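Local coordinates for 27kDa outer membrane protein (PDB 3GYK), which probably acts as a thiol-disulfide oxidoreductase of the DsbA-like branch of the thioredoxin superfamily, at residues D6-D11 and S147-D152; G22-V27 and D169-A174; E28-N33 and G82-F87; A75-Q80 and R119-P124. All blocks are in the same frame, centred on the assembly; numbering follows the deposited sequence. Where two conformers were deposited one is given.

Interaction 1 of 4, residues D6-D11 and S147-D152. With EDO (1,2-ethanediol), chain H.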
loop_
_atom_site.group_PDB
_atom_site.type_symbol
_atom_site.label_atom_id
_atom_site.label_comp_id
_atom_site.label_asym_id
_atom_site.label_seq_id
_atom_site.Cartn_x
_atom_site.Cartn_y
_atom_site.Cartn_z
ATOM N N ASP A 6 -0.268 -1.850 17.406
ATOM C CA ASP A 6 0.455 -3.028 16.957
ATOM C C ASP A 6 -0.093 -3.583 15.656
ATOM O O ASP A 6 0.683 -3.909 14.759
ATOM C CB ASP A 6 0.458 -4.131 18.011
ATOM C CG ASP A 6 1.534 -3.943 19.046
ATOM O OD1 ASP A 6 2.483 -3.165 18.810
ATOM O OD2 ASP A 6 1.418 -4.580 20.112
ATOM N N SER A 7 -1.419 -3.680 15.537
ATOM C CA SER A 7 -2.022 -4.194 14.296
ATOM C C SER A 7 -1.768 -3.272 13.118
ATOM O O SER A 7 -1.610 -3.741 11.989
ATOM C CB SER A 7 -3.530 -4.382 14.447
ATOM O OG SER A 7 -3.812 -5.129 15.603
ATOM N N LEU A 8 -1.742 -1.963 13.373
ATOM C CA LEU A 8 -1.601 -1.009 12.276
ATOM C C LEU A 8 -0.151 -0.821 11.867
ATOM O O LEU A 8 0.171 -0.735 10.676
ATOM C CB LEU A 8 -2.208 0.347 12.618
ATOM C CG LEU A 8 -3.736 0.374 12.516
ATOM C CD1 LEU A 8 -4.243 1.655 13.126
ATOM C CD2 LEU A 8 -4.164 0.244 11.050
ATOM N N PHE A 9 0.722 -0.727 12.860
ATOM C CA PHE A 9 2.067 -0.262 12.565
ATOM C C PHE A 9 3.114 -1.352 12.655
ATOM O O PHE A 9 4.218 -1.170 12.107
ATOM C CB PHE A 9 2.456 0.885 13.503
ATOM C CG PHE A 9 1.511 2.091 13.465
ATOM C CD1 PHE A 9 0.866 2.479 12.300
ATOM C CD2 PHE A 9 1.329 2.864 14.613
ATOM C CE1 PHE A 9 0.016 3.592 12.285
ATOM C CE2 PHE A 9 0.481 3.989 14.606
ATOM C CZ PHE A 9 -0.177 4.340 13.443
ATOM N N ASN A 10 2.807 -2.468 13.325
ATOM C CA ASN A 10 3.828 -3.508 13.533
ATOM C C ASN A 10 3.489 -4.905 12.999
ATOM O O ASN A 10 3.931 -5.926 13.540
ATOM C CB ASN A 10 4.187 -3.572 15.003
ATOM C CG ASN A 10 4.792 -2.268 15.506
ATOM O OD1 ASN A 10 4.382 -1.756 16.538
ATOM N ND2 ASN A 10 5.787 -1.741 14.788
ATOM N N ASP A 11 2.705 -4.946 11.936
ATOM C CA ASP A 11 2.337 -6.218 11.315
ATOM C C ASP A 11 3.450 -6.673 10.345
ATOM O O ASP A 11 3.721 -5.989 9.342
ATOM C CB ASP A 11 1.011 -5.982 10.554
ATOM C CG ASP A 11 0.485 -7.240 9.882
ATOM O OD1 ASP A 11 1.251 -8.216 9.792
ATOM O OD2 ASP A 11 -0.684 -7.209 9.420
ATOM N N SER A 147 -7.433 5.433 1.585
ATOM C CA SER A 147 -7.605 5.950 2.959
ATOM C C SER A 147 -6.263 5.854 3.686
ATOM O O SER A 147 -5.478 4.930 3.453
ATOM C CB SER A 147 -8.665 5.166 3.737
ATOM O OG SER A 147 -9.981 5.370 3.225
ATOM N N PHE A 148 -6.009 6.812 4.572
ATOM C CA PHE A 148 -4.724 6.882 5.260
ATOM C C PHE A 148 -4.893 6.917 6.778
ATOM O O PHE A 148 -5.886 7.402 7.314
ATOM C CB PHE A 148 -3.957 8.154 4.846
ATOM C CG PHE A 148 -3.582 8.197 3.390
ATOM C CD1 PHE A 148 -2.362 7.689 2.959
ATOM C CD2 PHE A 148 -4.430 8.791 2.461
ATOM C CE1 PHE A 148 -1.989 7.751 1.581
ATOM C CE2 PHE A 148 -4.084 8.845 1.100
ATOM C CZ PHE A 148 -2.849 8.310 0.660
ATOM N N VAL A 149 -3.865 6.424 7.464
ATOM C CA VAL A 149 -3.699 6.657 8.903
ATOM C C VAL A 149 -2.382 7.391 9.012
ATOM O O VAL A 149 -1.406 7.020 8.346
ATOM C CB VAL A 149 -3.553 5.311 9.690
ATOM C CG1 VAL A 149 -3.340 5.568 11.187
ATOM C CG2 VAL A 149 -4.777 4.402 9.473
ATOM N N VAL A 150 -2.341 8.445 9.823
ATOM C CA VAL A 150 -1.089 9.150 10.082
ATOM C C VAL A 150 -0.955 9.185 11.603
ATOM O O VAL A 150 -1.574 10.036 12.264
ATOM C CB VAL A 150 -1.056 10.598 9.522
ATOM C CG1 VAL A 150 0.343 11.262 9.810
ATOM C CG2 VAL A 150 -1.395 10.595 8.007
ATOM N N GLU A 151 -0.173 8.238 12.141
ATOM C CA GLU A 151 -0.042 8.034 13.604
ATOM C C GLU A 151 -1.446 7.866 14.191
ATOM O O GLU A 151 -2.136 6.939 13.822
ATOM C CB GLU A 151 0.732 9.157 14.320
ATOM C CG GLU A 151 2.229 9.051 14.308
ATOM C CD GLU A 151 2.786 7.728 14.838
ATOM O OE1 GLU A 151 2.727 7.477 16.052
ATOM O OE2 GLU A 151 3.357 6.986 14.040
ATOM N N ASP A 152 -1.864 8.775 15.069
ATOM C CA ASP A 152 -3.165 8.616 15.735
ATOM C C ASP A 152 -4.338 9.136 14.912
ATOM O O ASP A 152 -5.492 8.944 15.310
ATOM C CB ASP A 152 -3.161 9.304 17.090
ATOM C CG ASP A 152 -2.275 8.609 18.092
ATOM O OD1 ASP A 152 -2.089 7.390 18.014
ATOM O OD2 ASP A 152 -1.789 9.301 18.993
HETATM C C1 EDO H . 1.474 -8.809 14.967
HETATM O O1 EDO H . 0.909 -9.993 15.557
HETATM C C2 EDO H . 0.544 -7.629 15.226
HETATM O O2 EDO H . 0.396 -6.856 14.022
#
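With CG set opposite its own carbonyl carbon (chi1 -57°), Phe9 sends its ring from helix 3-9 toward strand 147-150, while Val149, whose CG1 lies opposite the backbone N (chi1 178°), sets that methyl against the ring edge. Contact is made at the edge of the ring: CE1 of Phe9 rests 4.0 Å from Val149 CG1, and its CZ comes within 3.3 Å of the backbone O of Glu151, which lies in the ring plane, where the slightly positive C-H rim suits a carbonyl oxygen. Leu8 adds a looser touch, its CD1 4.5 Å from the same Val149 methyl. The N-terminal helix is thereby laid on one face of the central sheet of this DsbA-like thioredoxin domain, where Thr25 and Val27 of strand 24-30 also receive the Phe9 ring and Leu140 of helix 124-140 meets both Leu8 and Val149. Were Phe9 replaced by an alanine, a gap would probably open between helix and sheet, and Val149 CG1 would lose its aromatic neighbour. Glu151, bent at chi2, turns its carboxylate back past the ring, OE2 lying 4.2 Å from Phe9 CE2; that oxygen accepts from Thr25 N, and OE1 forms a salt bridge with Arg5. At the far side of the helix a 1,2-ethanediol, probably from the crystallisation liquor, donates from O2 to Asp6 O over 3.1 Å.

Interaction 2 of 4, residues G22-V27 and D169-A174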
loop_
_atom_site.group_PDB
_atom_site.type_symbol
_atom_site.label_atom_id
_atom_site.label_comp_id
_atom_site.label_asym_id
_atom_site.label_seq_id
_atom_site.Cartn_x
_atom_site.Cartn_y
_atom_site.Cartn_z
ATOM N N GLY A 22 11.366 5.443 11.137
ATOM C CA GLY A 22 10.838 6.817 11.117
ATOM C C GLY A 22 9.917 7.038 12.310
ATOM O O GLY A 22 9.344 6.077 12.807
ATOM N N ASP A 23 9.811 8.263 12.797
ATOM C CA ASP A 23 9.055 8.504 14.058
ATOM C C ASP A 23 7.561 8.729 13.850
ATOM O O ASP A 23 6.819 8.854 14.829
ATOM C CB ASP A 23 9.675 9.633 14.890
ATOM C CG ASP A 23 9.505 11.003 14.257
ATOM O OD1 ASP A 23 9.073 11.101 13.086
ATOM O OD2 ASP A 23 9.847 11.990 14.942
ATOM N N VAL A 24 7.144 8.809 12.591
ATOM C CA VAL A 24 5.718 8.883 12.212
ATOM C C VAL A 24 5.454 7.790 11.183
ATOM O O VAL A 24 6.171 7.697 10.157
ATOM C CB VAL A 24 5.359 10.257 11.636
ATOM C CG1 VAL A 24 3.918 10.285 11.068
ATOM C CG2 VAL A 24 5.527 11.309 12.691
ATOM N N THR A 25 4.441 6.961 11.452
ATOM C CA THR A 25 3.978 5.968 10.468
ATOM C C THR A 25 2.745 6.447 9.718
ATOM O O THR A 25 1.755 6.875 10.342
ATOM C CB THR A 25 3.656 4.610 11.139
ATOM O OG1 THR A 25 4.850 4.092 11.719
ATOM C CG2 THR A 25 3.153 3.581 10.109
ATOM N N VAL A 26 2.821 6.375 8.390
ATOM C CA VAL A 26 1.668 6.633 7.520
ATOM C C VAL A 26 1.232 5.305 6.950
ATOM O O VAL A 26 2.060 4.589 6.369
ATOM C CB VAL A 26 2.022 7.606 6.362
ATOM C CG1 VAL A 26 0.861 7.683 5.344
ATOM C CG2 VAL A 26 2.372 8.979 6.915
ATOM N N VAL A 27 -0.037 4.944 7.131
ATOM C CA VAL A 27 -0.538 3.713 6.519
ATOM C C VAL A 27 -1.423 4.095 5.341
ATOM O O VAL A 27 -2.258 4.979 5.488
ATOM C CB VAL A 27 -1.387 2.902 7.532
ATOM C CG1 VAL A 27 -1.858 1.604 6.897
ATOM C CG2 VAL A 27 -0.556 2.612 8.823
ATOM N N ASP A 169 3.609 16.524 10.377
ATOM C CA ASP A 169 4.157 17.550 11.284
ATOM C C ASP A 169 3.327 17.656 12.570
ATOM O O ASP A 169 3.870 17.816 13.670
ATOM C CB ASP A 169 4.236 18.930 10.599
ATOM C CG ASP A 169 5.241 18.964 9.434
ATOM O OD1 ASP A 169 6.102 18.055 9.310
ATOM O OD2 ASP A 169 5.158 19.918 8.635
ATOM N N ARG A 170 2.009 17.576 12.421
ATOM C CA ARG A 170 1.097 17.671 13.585
ATOM C C ARG A 170 1.300 16.500 14.544
ATOM O O ARG A 170 1.288 16.677 15.762
ATOM C CB ARG A 170 -0.370 17.728 13.127
ATOM C CG ARG A 170 -0.786 19.123 12.772
ATOM C CD ARG A 170 -2.178 19.198 12.129
ATOM N NE ARG A 170 -2.281 20.462 11.400
ATOM C CZ ARG A 170 -2.527 21.644 11.970
ATOM N NH1 ARG A 170 -2.727 21.737 13.286
ATOM N NH2 ARG A 170 -2.582 22.743 11.221
ATOM N N ALA A 171 1.502 15.316 13.973
ATOM C CA ALA A 171 1.750 14.112 14.754
ATOM C C ALA A 171 3.011 14.265 15.580
ATOM O O ALA A 171 3.046 13.891 16.757
ATOM C CB ALA A 171 1.829 12.859 13.826
ATOM N N ARG A 172 4.041 14.862 14.981
ATOM C CA ARG A 172 5.295 15.069 15.707
ATOM C C ARG A 172 5.114 16.079 16.817
ATOM O O ARG A 172 5.646 15.896 17.911
ATOM C CB ARG A 172 6.413 15.520 14.769
ATOM C CG ARG A 172 6.795 14.441 13.809
ATOM C CD ARG A 172 8.114 14.738 13.116
ATOM N NE ARG A 172 8.451 13.633 12.220
ATOM C CZ ARG A 172 8.611 13.757 10.902
ATOM N NH1 ARG A 172 8.532 14.957 10.324
ATOM N NH2 ARG A 172 8.918 12.692 10.176
ATOM N N LYS A 173 4.364 17.139 16.536
ATOM C CA LYS A 173 4.096 18.155 17.558
ATOM C C LYS A 173 3.353 17.550 18.749
ATOM O O LYS A 173 3.625 17.904 19.894
ATOM C CB LYS A 173 3.305 19.324 16.970
ATOM C CG LYS A 173 4.154 20.534 16.605
ATOM C CD LYS A 173 4.548 20.531 15.136
ATOM C CE LYS A 173 5.109 21.881 14.683
ATOM N NZ LYS A 173 5.244 21.945 13.192
ATOM N N ALA A 174 2.441 16.624 18.466
ATOM C CA ALA A 174 1.580 16.015 19.483
ATOM C C ALA A 174 2.234 14.892 20.282
ATOM O O ALA A 174 1.727 14.510 21.334
ATOM C CB ALA A 174 0.289 15.512 18.850
#
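The backbones of strand 24-30 and the C-terminal helix 161-174 come closest at Val24 and Ala171, whose CA atoms are 7.0 Å apart. This is helix-on-sheet packing at the start of a central strand of the thioredoxin fold, with the last turns of the final helix lying against it. Val24 points toward the helix, and its CG2 methyl does the touching: it sits 3.6 Å from Arg172 CG and 4.2 Å from Ala171 CB, close to the aliphatic part of the arginine on one hand and to the small alanine on the other. Val150 of the adjoining strand and Glu151 border the same valine. Arg172 runs extended from CG to NE, crossing Val24 at about a right angle and carrying its guanidinium out to the exposed Asp23. There the salt bridge is made mainly through NE, which donates to the syn lone pair of Asp23 OD1 at 2.7 Å and a nearly straight 167°; the weak second bond, from NH2 to the same oxygen, is longer and more bent. A second acid, Asp51, engages NH1, so the cation is shared between two carboxylates, which probably fixes the rotation of the guanidinium. A leucine in place of Arg172 would probably cost Asp23 and Asp51 this cationic partner and free the Asp23 carboxylate to turn. The carboxylate plane is turned by about a third of a right angle from that of the guanidinium, yet Asp23 OD1 itself lies only 7° out of the Arg172 guanidinium plane.

Interaction 3 of 4, residues E28-N33 and G82-F87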
loop_
_atom_site.group_PDB
_atom_site.type_symbol
_atom_site.label_atom_id
_atom_site.label_comp_id
_atom_site.label_asym_id
_atom_site.label_seq_id
_atom_site.Cartn_x
_atom_site.Cartn_y
_atom_site.Cartn_z
ATOM N N GLU A 28 -1.267 3.437 4.187
ATOM C CA GLU A 28 -2.176 3.702 3.065
ATOM C C GLU A 28 -2.900 2.406 2.716
ATOM O O GLU A 28 -2.271 1.342 2.631
ATOM C CB GLU A 28 -1.395 4.165 1.821
ATOM C CG GLU A 28 -2.360 4.523 0.667
ATOM C CD GLU A 28 -1.679 4.935 -0.643
ATOM O OE1 GLU A 28 -0.438 5.047 -0.683
ATOM O OE2 GLU A 28 -2.429 5.103 -1.659
ATOM N N PHE A 29 -4.216 2.513 2.528
ATOM C CA PHE A 29 -5.049 1.410 2.034
ATOM C C PHE A 29 -5.344 1.759 0.576
ATOM O O PHE A 29 -5.849 2.857 0.280
ATOM C CB PHE A 29 -6.380 1.391 2.793
ATOM C CG PHE A 29 -6.296 0.850 4.225
ATOM C CD1 PHE A 29 -6.924 -0.352 4.570
ATOM C CD2 PHE A 29 -5.642 1.587 5.237
ATOM C CE1 PHE A 29 -6.892 -0.843 5.880
ATOM C CE2 PHE A 29 -5.607 1.111 6.561
ATOM C CZ PHE A 29 -6.209 -0.106 6.886
ATOM N N PHE A 30 -5.087 0.833 -0.346
ATOM C CA PHE A 30 -5.210 1.190 -1.765
ATOM C C PHE A 30 -5.584 -0.012 -2.646
ATOM O O PHE A 30 -5.501 -1.174 -2.209
ATOM C CB PHE A 30 -3.867 1.770 -2.276
ATOM C CG PHE A 30 -2.706 0.836 -2.074
ATOM C CD1 PHE A 30 -2.468 -0.197 -2.967
ATOM C CD2 PHE A 30 -1.879 0.966 -0.947
ATOM C CE1 PHE A 30 -1.410 -1.086 -2.772
ATOM C CE2 PHE A 30 -0.824 0.057 -0.733
ATOM C CZ PHE A 30 -0.586 -0.953 -1.652
ATOM N N ASP A 31 -5.981 0.319 -3.886
ATOM C CA ASP A 31 -6.414 -0.659 -4.912
ATOM C C ASP A 31 -5.778 -0.158 -6.205
ATOM O O ASP A 31 -5.843 1.043 -6.504
ATOM C CB ASP A 31 -7.957 -0.638 -4.974
ATOM C CG ASP A 31 -8.544 -1.567 -6.034
ATOM O OD1 ASP A 31 -8.191 -1.402 -7.225
ATOM O OD2 ASP A 31 -9.393 -2.420 -5.673
ATOM N N TYR A 32 -5.166 -1.072 -6.973
ATOM C CA TYR A 32 -4.420 -0.683 -8.185
ATOM C C TYR A 32 -5.274 -0.130 -9.321
ATOM O O TYR A 32 -4.730 0.457 -10.233
ATOM C CB TYR A 32 -3.492 -1.817 -8.702
ATOM C CG TYR A 32 -2.364 -2.090 -7.740
ATOM C CD1 TYR A 32 -1.280 -1.201 -7.640
ATOM C CD2 TYR A 32 -2.386 -3.216 -6.917
ATOM C CE1 TYR A 32 -0.237 -1.424 -6.707
ATOM C CE2 TYR A 32 -1.340 -3.463 -5.985
ATOM C CZ TYR A 32 -0.279 -2.566 -5.893
ATOM O OH TYR A 32 0.710 -2.810 -4.960
ATOM N N ASN A 33 -6.602 -0.275 -9.234
ATOM C CA ASN A 33 -7.502 0.269 -10.224
ATOM C C ASN A 33 -8.265 1.511 -9.762
ATOM O O ASN A 33 -9.139 2.031 -10.484
ATOM C CB ASN A 33 -8.463 -0.819 -10.680
ATOM C CG ASN A 33 -7.799 -1.782 -11.669
ATOM O OD1 ASN A 33 -7.195 -1.337 -12.644
ATOM N ND2 ASN A 33 -7.909 -3.086 -11.420
ATOM N N GLY A 82 11.794 -10.071 -3.796
ATOM C CA GLY A 82 12.468 -8.877 -3.322
ATOM C C GLY A 82 12.161 -7.665 -4.161
ATOM O O GLY A 82 12.967 -6.726 -4.219
ATOM N N LYS A 83 10.982 -7.653 -4.785
ATOM C CA LYS A 83 10.670 -6.632 -5.770
ATOM C C LYS A 83 9.323 -5.954 -5.504
ATOM O O LYS A 83 8.750 -5.358 -6.412
ATOM C CB LYS A 83 10.697 -7.239 -7.186
ATOM C CG LYS A 83 12.097 -7.521 -7.723
ATOM C CD LYS A 83 12.033 -8.151 -9.120
ATOM C CE LYS A 83 13.372 -8.076 -9.822
ATOM N NZ LYS A 83 14.307 -9.114 -9.290
ATOM N N TYR A 84 8.834 -6.025 -4.258
ATOM C CA TYR A 84 7.545 -5.411 -3.909
ATOM C C TYR A 84 7.485 -3.927 -4.279
ATOM O O TYR A 84 6.566 -3.487 -4.984
ATOM C CB TYR A 84 7.176 -5.613 -2.411
ATOM C CG TYR A 84 5.842 -4.972 -2.114
ATOM C CD1 TYR A 84 4.654 -5.644 -2.403
ATOM C CD2 TYR A 84 5.769 -3.654 -1.626
ATOM C CE1 TYR A 84 3.410 -5.043 -2.150
ATOM C CE2 TYR A 84 4.556 -3.041 -1.396
ATOM C CZ TYR A 84 3.379 -3.740 -1.685
ATOM O OH TYR A 84 2.170 -3.140 -1.478
ATOM N N GLU A 85 8.442 -3.139 -3.789
ATOM C CA GLU A 85 8.369 -1.695 -3.997
ATOM C C GLU A 85 8.381 -1.316 -5.489
ATOM O O GLU A 85 7.544 -0.515 -5.930
ATOM C CB GLU A 85 9.489 -0.947 -3.236
ATOM C CG GLU A 85 9.351 0.564 -3.371
ATOM C CD GLU A 85 10.341 1.374 -2.537
ATOM O OE1 GLU A 85 10.983 0.797 -1.611
ATOM O OE2 GLU A 85 10.474 2.592 -2.824
ATOM N N ALA A 86 9.319 -1.883 -6.253
ATOM C CA ALA A 86 9.429 -1.539 -7.671
ATOM C C ALA A 86 8.141 -1.930 -8.394
ATOM O O ALA A 86 7.636 -1.185 -9.255
ATOM C CB ALA A 86 10.614 -2.249 -8.295
ATOM N N PHE A 87 7.592 -3.085 -8.024
ATOM C CA PHE A 87 6.366 -3.579 -8.668
ATOM C C PHE A 87 5.156 -2.703 -8.314
ATOM O O PHE A 87 4.353 -2.341 -9.197
ATOM C CB PHE A 87 6.148 -5.048 -8.266
ATOM C CG PHE A 87 5.114 -5.797 -9.098
ATOM C CD1 PHE A 87 4.826 -5.445 -10.424
ATOM C CD2 PHE A 87 4.455 -6.902 -8.537
ATOM C CE1 PHE A 87 3.887 -6.182 -11.171
ATOM C CE2 PHE A 87 3.515 -7.637 -9.264
ATOM C CZ PHE A 87 3.236 -7.280 -10.596
#
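Tyr84 reaches from helix 84-92 with its phenol oxygen leading, and the close part of the contact is made by that one atom: OH of Tyr84 lies 3.5 Å from CZ of Phe30, at the edge of the phenylalanine ring and in its plane. The two side chains arrive from opposite directions. For Phe30, at the end of strand 24-30, CG stands between the backbone N and the carbonyl carbon (chi1 56°), a setting that swings the ring toward the helix. Looser is the approach of Tyr32: OH of Tyr32 stays 3.8 Å from OH of Tyr84, while its side chain crosses that of Tyr84 obliquely. The backbones remain well apart, with 11.2 Å between the CA atoms of Tyr32 and Phe87, and the solvent side lies beyond Tyr84, where Glu85 and Ala86 are exposed on the helix. All three touching residues are buried, near the centre of the chain and next to a probable thioredoxin-type CxxC site, Cys34 and Cys37, which Phe30 touches. The two hydroxyls are joined through Glu60, whose OE2 is hydrogen-bonded to both. This shared partner probably fixes the rotation of both phenol groups, with His88 ND1 as a further partner of Tyr32 OH.

Interaction 4 of 4, residues A75-Q80 and R119-P124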
loop_
_atom_site.group_PDB
_atom_site.type_symbol
_atom_site.label_atom_id
_atom_site.label_comp_id
_atom_site.label_asym_id
_atom_site.label_seq_id
_atom_site.Cartn_x
_atom_site.Cartn_y
_atom_site.Cartn_z
ATOM N N ALA A 75 1.252 -8.336 -6.344
ATOM C CA ALA A 75 2.143 -7.433 -5.638
ATOM C C ALA A 75 2.666 -8.093 -4.366
ATOM O O ALA A 75 3.880 -8.102 -4.130
ATOM C CB ALA A 75 1.423 -6.081 -5.324
ATOM N N LEU A 76 1.776 -8.662 -3.556
ATOM C CA LEU A 76 2.214 -9.318 -2.320
ATOM C C LEU A 76 3.148 -10.481 -2.636
ATOM O O LEU A 76 4.140 -10.671 -1.927
ATOM C CB LEU A 76 1.022 -9.797 -1.483
ATOM C CG LEU A 76 0.196 -8.645 -0.886
ATOM C CD1 LEU A 76 -1.202 -9.132 -0.418
ATOM C CD2 LEU A 76 0.982 -7.927 0.249
ATOM N N ALA A 77 2.842 -11.252 -3.691
ATOM C CA ALA A 77 3.744 -12.337 -4.111
ATOM C C ALA A 77 5.147 -11.841 -4.499
ATOM O O ALA A 77 6.136 -12.572 -4.326
ATOM C CB ALA A 77 3.127 -13.182 -5.278
ATOM N N ALA A 78 5.238 -10.620 -5.031
ATOM C CA ALA A 78 6.528 -10.072 -5.453
ATOM C C ALA A 78 7.506 -9.888 -4.285
ATOM O O ALA A 78 8.723 -9.761 -4.496
ATOM C CB ALA A 78 6.350 -8.753 -6.212
ATOM N N ARG A 79 6.989 -9.887 -3.059
ATOM C CA ARG A 79 7.889 -9.842 -1.888
ATOM C C ARG A 79 8.868 -11.017 -1.900
ATOM O O ARG A 79 10.022 -10.885 -1.459
ATOM C CB ARG A 79 7.091 -9.835 -0.585
ATOM C CG ARG A 79 6.269 -8.560 -0.390
ATOM C CD ARG A 79 5.361 -8.646 0.834
ATOM N NE ARG A 79 4.426 -9.778 0.817
ATOM C CZ ARG A 79 3.640 -10.091 1.841
ATOM N NH1 ARG A 79 3.677 -9.341 2.935
ATOM N NH2 ARG A 79 2.849 -11.161 1.779
ATOM N N GLN A 80 8.426 -12.164 -2.424
ATOM C CA GLN A 80 9.250 -13.367 -2.428
ATOM C C GLN A 80 10.446 -13.233 -3.357
ATOM O O GLN A 80 11.413 -13.986 -3.238
ATOM C CB GLN A 80 8.428 -14.614 -2.793
ATOM C CG GLN A 80 7.249 -14.887 -1.857
ATOM C CD GLN A 80 7.625 -14.709 -0.394
ATOM O OE1 GLN A 80 8.597 -15.310 0.076
ATOM N NE2 GLN A 80 6.865 -13.864 0.335
ATOM N N ARG A 119 2.762 -18.853 -8.801
ATOM C CA ARG A 119 2.779 -19.882 -7.748
ATOM C C ARG A 119 2.610 -19.187 -6.396
ATOM O O ARG A 119 1.766 -19.573 -5.576
ATOM C CB ARG A 119 4.102 -20.675 -7.731
ATOM C CG ARG A 119 4.225 -21.808 -8.741
ATOM C CD ARG A 119 5.423 -22.716 -8.425
ATOM N NE ARG A 119 6.698 -21.994 -8.384
ATOM C CZ ARG A 119 7.517 -21.863 -9.424
ATOM N NH1 ARG A 119 7.203 -22.406 -10.593
ATOM N NH2 ARG A 119 8.659 -21.200 -9.301
ATOM N N ASP A 120 3.423 -18.152 -6.181
ATOM C CA ASP A 120 3.455 -17.442 -4.903
ATOM C C ASP A 120 2.158 -16.674 -4.621
ATOM O O ASP A 120 1.826 -16.408 -3.459
ATOM C CB ASP A 120 4.687 -16.523 -4.812
ATOM C CG ASP A 120 6.002 -17.305 -4.737
ATOM O OD1 ASP A 120 5.977 -18.506 -4.376
ATOM O OD2 ASP A 120 7.064 -16.720 -5.042
HETATM N N MSE A 121 1.413 -16.320 -5.672
HETATM C CA MSE A 121 0.116 -15.673 -5.475
HETATM C C MSE A 121 -0.894 -16.504 -4.682
HETATM O O MSE A 121 -1.798 -15.929 -4.078
HETATM C CB MSE A 121 -0.497 -15.232 -6.813
HETATM C CG MSE A 121 0.159 -13.985 -7.361
HETATM SE SE MSE A 121 -0.363 -13.703 -9.237
HETATM C CE MSE A 121 -2.274 -13.232 -8.956
ATOM N N GLU A 122 -0.734 -17.822 -4.685
ATOM C CA GLU A 122 -1.640 -18.724 -3.972
ATOM C C GLU A 122 -1.332 -18.853 -2.480
ATOM O O GLU A 122 -2.133 -19.427 -1.742
ATOM C CB GLU A 122 -1.601 -20.118 -4.585
ATOM C CG GLU A 122 -1.835 -20.170 -6.079
ATOM C CD GLU A 122 -1.914 -21.592 -6.602
ATOM O OE1 GLU A 122 -1.041 -22.421 -6.261
ATOM O OE2 GLU A 122 -2.859 -21.879 -7.362
ATOM N N ALA A 123 -0.172 -18.346 -2.050
ATOM C CA ALA A 123 0.319 -18.548 -0.671
ATOM C C ALA A 123 -0.736 -18.077 0.336
ATOM O O ALA A 123 -1.342 -17.027 0.132
ATOM C CB ALA A 123 1.638 -17.764 -0.441
ATOM N N PRO A 124 -0.949 -18.856 1.416
ATOM C CA PRO A 124 -1.927 -18.380 2.404
ATOM C C PRO A 124 -1.544 -17.046 3.089
ATOM O O PRO A 124 -2.438 -16.331 3.529
ATOM C CB PRO A 124 -2.017 -19.538 3.416
ATOM C CG PRO A 124 -0.742 -20.310 3.242
ATOM C CD PRO A 124 -0.419 -20.190 1.759
HETATM O O HOH W 1 7.025 -14.396 -6.292
#
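In the helical part that DsbA-like proteins carry inserted in the thioredoxin fold, helix 66-77 with the residues that follow it meets helix 114-120 and the type I beta turn from Asp120 to Ala123. Ala77 and Met121, a selenomethionine in this crystal, stand with their CA atoms just 5.1 Å apart, an approach probably allowed by the small alanine side chain. The CB of Ala77 presses on the backbone of the turn, 3.6 Å from Met121 N, and also touches the side chains there, at 3.7 Å from Asp120 CB and 3.7 Å from Met121 CG. On the more exposed side, Gln80 bends at chi2 (-44°) and leads its amide away, leaving its aliphatic part to face the acid: CB of Gln80 lies 3.4 Å from Asp120 OD2. The amide and carboxylate planes stand almost perpendicular. Within this helix-to-helix junction a water bridges the two segments, donating to Ala77 O at 2.8 Å and to Asp120 OD2 at 2.6 Å, the latter oxygen also receiving Gln116 NE2. Arg73 of helix 66-77 adds a direct bond to Met121 O. On another side of the 75-80 segment, Arg79 folds back, and its NE donates to Leu76 O while Leu76 CD2 covers one face of the guanidinium.

How the interactions relate
Leaving the N terminus, the chain passes through 6-11, the helix end that interaction 1 joins to strand 147-150, closing a loop of 135 residues. Residues 22-27 follow, and their partner 169-174 comes after 147-152, so interactions 1 and 2 cross; they touch through the neighbouring strands 24-30 and 147-150. Interaction 3 continues directly along strand 24-30 and closes a shorter loop onto helix 84-92, nested inside both. Interaction 4, from helix 66-77 to helix 114-120, is likewise nested in interactions 1 and 2 but crosses interaction 3. Thus 1 and 2 tie terminal helices to the sheet, 3 ties the sheet to helix 84-92, and 4 joins helices within the helical part.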